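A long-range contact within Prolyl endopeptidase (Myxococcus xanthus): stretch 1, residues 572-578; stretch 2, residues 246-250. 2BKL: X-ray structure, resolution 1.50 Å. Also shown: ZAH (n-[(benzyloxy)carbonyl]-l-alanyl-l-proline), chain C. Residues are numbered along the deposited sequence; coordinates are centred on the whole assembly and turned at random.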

# COMPACT_ATOMS: atom_id res chain seq x y z
N ARG A 572 14.09 9.26 1.89
CA ARG A 572 15.32 8.55 1.58
C ARG A 572 15.09 7.05 1.39
O ARG A 572 15.83 6.39 0.67
CB ARG A 572 16.40 8.84 2.62
CG ARG A 572 16.85 10.28 2.57
CD ARG A 572 18.07 10.56 3.40
NE ARG A 572 18.51 11.94 3.21
CZ ARG A 572 19.21 12.38 2.16
NH1 ARG A 572 19.58 11.58 1.19
NH2 ARG A 572 19.48 13.67 2.08
N THR A 573 14.03 6.52 1.98
CA THR A 573 13.74 5.10 1.81
C THR A 573 13.32 4.74 0.40
O THR A 573 13.32 3.56 0.07
CB THR A 573 12.67 4.58 2.81
OG1 THR A 573 11.38 5.13 2.53
CG2 THR A 573 13.02 4.90 4.28
N TRP A 574 12.95 5.75 -0.40
CA TRP A 574 12.56 5.50 -1.80
C TRP A 574 13.68 5.79 -2.78
O TRP A 574 13.49 5.58 -3.98
CB TRP A 574 11.29 6.26 -2.18
CG TRP A 574 10.25 6.05 -1.13
CD1 TRP A 574 9.89 4.87 -0.58
CD2 TRP A 574 9.45 7.05 -0.52
NE1 TRP A 574 8.94 5.07 0.40
CE2 TRP A 574 8.65 6.40 0.45
CE3 TRP A 574 9.34 8.44 -0.67
CZ2 TRP A 574 7.78 7.09 1.28
CZ3 TRP A 574 8.46 9.13 0.19
CH2 TRP A 574 7.70 8.44 1.14
N ILE A 575 14.85 6.19 -2.31
CA ILE A 575 15.97 6.39 -3.22
C ILE A 575 16.32 5.15 -4.07
O ILE A 575 16.62 5.28 -5.24
CB ILE A 575 17.18 6.96 -2.45
CG1 ILE A 575 16.90 8.44 -2.09
CG2 ILE A 575 18.50 6.83 -3.24
CD1 ILE A 575 17.93 9.09 -1.15
N PRO A 576 16.23 3.93 -3.51
CA PRO A 576 16.49 2.75 -4.35
C PRO A 576 15.53 2.57 -5.51
O PRO A 576 15.84 1.81 -6.46
CB PRO A 576 16.38 1.59 -3.36
CG PRO A 576 16.76 2.21 -2.03
CD PRO A 576 16.06 3.57 -2.09
N GLU A 577 14.36 3.20 -5.45
CA GLU A 577 13.34 3.15 -6.50
C GLU A 577 13.44 4.30 -7.50
O GLU A 577 13.33 4.10 -8.71
CB GLU A 577 11.93 3.12 -5.89
CG GLU A 577 10.80 2.85 -6.88
CD GLU A 577 10.63 1.40 -7.31
OE1 GLU A 577 11.31 0.49 -6.79
OE2 GLU A 577 9.75 1.17 -8.17
N TYR A 578 13.64 5.53 -7.01
CA TYR A 578 13.61 6.71 -7.86
C TYR A 578 14.99 7.28 -8.20
O TYR A 578 15.14 7.95 -9.21
CB TYR A 578 12.87 7.82 -7.15
CG TYR A 578 11.41 7.61 -6.87
CD1 TYR A 578 10.51 7.27 -7.88
CD2 TYR A 578 10.89 7.80 -5.59
CE1 TYR A 578 9.16 7.12 -7.62
CE2 TYR A 578 9.53 7.68 -5.31
CZ TYR A 578 8.66 7.34 -6.34
OH TYR A 578 7.32 7.22 -6.05
C1 ZAH C . 3.26 5.94 -1.65
O2 ZAH C . 3.39 5.38 -2.94
C3 ZAH C . 4.62 6.04 -0.91
C4 ZAH C . 5.59 6.98 -1.63
C5 ZAH C . 6.42 6.11 -2.57
C6 ZAH C . 6.39 4.71 -2.00
N7 ZAH C . 5.42 4.80 -0.92
C8 ZAH C . 5.18 3.79 -0.08
O9 ZAH C . 4.33 4.00 0.91
C10 ZAH C . 6.08 2.54 -0.04
C11 ZAH C . 5.49 1.63 -1.12
N14 ZAH C . 6.01 1.86 1.23
C15 ZAH C . 6.62 2.33 2.29
O16 ZAH C . 7.38 3.39 2.23
O17 ZAH C . 6.45 1.64 3.53
C18 ZAH C . 7.02 2.32 4.68
C19 ZAH C . 6.57 1.69 6.00
C20 ZAH C . 6.97 0.39 6.31
C21 ZAH C . 6.56 -0.20 7.50
C22 ZAH C . 5.76 0.52 8.40
C23 ZAH C . 5.38 1.83 8.10
C24 ZAH C . 5.78 2.42 6.90
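Stretch 2 246-250: LRGWS

Stretch 2 leaves a strand at Leu246 and Arg247 and continues as an irregular segment from Gly248 to Ser250. It lies against stretch 1, where residues 575 to 578 are helical. End to end, the two stretches run in roughly the same direction. The nearest CA atoms across the contact are Pro576 CA and Gly248 CA, 5.1 Å apart. The contact is small, burying 250 Å² over both sides. It joins residues at least 324 positions apart in the chain.

Stretch 1 is held in shape by its own backbone hydrogen bonds. Ile575 N bonds to Arg572 O at 3.1 Å. Trp574 O accepts from both Glu577 N, at 2.9 Å, and Tyr578 N, at 3.0 Å. In stretch 2 there is one weak bond, Gly248 N to Leu246 O at 3.5 Å. Gly248 has a phi of 62°, a value that favours glycine.

The backbones pack closely at Gly248. The CA-to-CB bond of Pro576 points toward stretch 2, and Pro576 CB lies 3.8 Å from Gly248 CA. The same Pro576 CB is 4.1 Å from Arg247 O. The fit depends on the bare CA: an ideal CB on Gly248 would sit 2.5 Å from Pro576 CB, a clash. The CA-to-CB bond of Arg247 points sideways, and the end of its side chain runs out of the contact.

Trp249 has the largest area covered by the other stretch. Its CA-to-CB bond points sideways, but the end of the indole comes nearer to stretch 1. Its CZ3 is 3.5 Å from Thr573 O, which lies at the ring edge. Its CH2 is 3.7 Å from Trp574 CD1. The five-membered ring of Trp574 and the six-membered ring of Trp249 meet rim to rim, centroids 5.8 Å apart and planes at 38°; neither lies over the face of the other. Near the base of the side chain, Trp249 CB is 4.3 Å from Glu577 OE1.

No direct hydrogen bond crosses the contact; two waters make the polar links. Water 1 donates to Thr573 O at 2.8 Å and accepts a weak bond from Gly248 N at 3.0 Å. Water 2 accepts from Trp249 N at 2.9 Å and donates to Glu577 OE1 at 2.8 Å. It also makes a weak bond with Ser250 OG at 3.3 Å.

Both indoles also reach the ligand ZAH. Trp574 NE1 donates a hydrogen bond to ZAH O16 at 2.9 Å, and ZAH C6 lies over one face of the Trp574 ring. Trp249 CZ2 is 3.6 Å from ZAH N14.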

# COMPACT_ATOMS: atom_id res chain seq x y z
N LEU A 246 16.80 -4.56 3.92
CA LEU A 246 16.03 -4.36 2.70
C LEU A 246 16.56 -3.11 2.00
O LEU A 246 16.54 -2.02 2.57
CB LEU A 246 14.55 -4.20 3.02
CG LEU A 246 13.92 -5.34 3.83
CD1 LEU A 246 12.44 -5.05 4.15
CD2 LEU A 246 14.02 -6.65 3.05
N ARG A 247 17.09 -3.25 0.79
CA ARG A 247 17.49 -2.12 -0.02
C ARG A 247 16.38 -1.83 -1.02
O ARG A 247 16.37 -2.34 -2.15
CB ARG A 247 18.83 -2.38 -0.69
CG ARG A 247 19.97 -2.29 0.31
CD ARG A 247 21.34 -2.39 -0.33
NE ARG A 247 21.49 -3.73 -0.83
CZ ARG A 247 21.79 -4.76 -0.05
NH1 ARG A 247 22.00 -4.56 1.25
NH2 ARG A 247 21.86 -5.98 -0.57
N GLY A 248 15.42 -1.04 -0.59
CA GLY A 248 14.23 -0.75 -1.35
C GLY A 248 13.46 -2.03 -1.59
O GLY A 248 13.29 -2.86 -0.69
N TRP A 249 12.95 -2.15 -2.81
CA TRP A 249 12.08 -3.22 -3.23
C TRP A 249 12.76 -4.12 -4.26
O TRP A 249 12.11 -4.91 -4.93
CB TRP A 249 10.78 -2.59 -3.79
CG TRP A 249 9.89 -2.06 -2.70
CD1 TRP A 249 8.78 -2.66 -2.19
CD2 TRP A 249 10.09 -0.87 -1.89
NE1 TRP A 249 8.25 -1.93 -1.17
CE2 TRP A 249 9.03 -0.83 -0.96
CE3 TRP A 249 11.00 0.19 -1.90
CZ2 TRP A 249 8.88 0.20 -0.04
CZ3 TRP A 249 10.86 1.21 -0.94
CH2 TRP A 249 9.80 1.20 -0.05
N SER A 250 14.09 -4.04 -4.40
CA SER A 250 14.78 -4.81 -5.45
C SER A 250 15.84 -5.75 -4.98
O SER A 250 16.20 -6.67 -5.72
CB SER A 250 15.44 -3.87 -6.45
OG SER A 250 14.49 -2.91 -6.87
O HOH W 1 14.59 1.25 1.10
O HOH W 2 13.32 -0.35 -5.07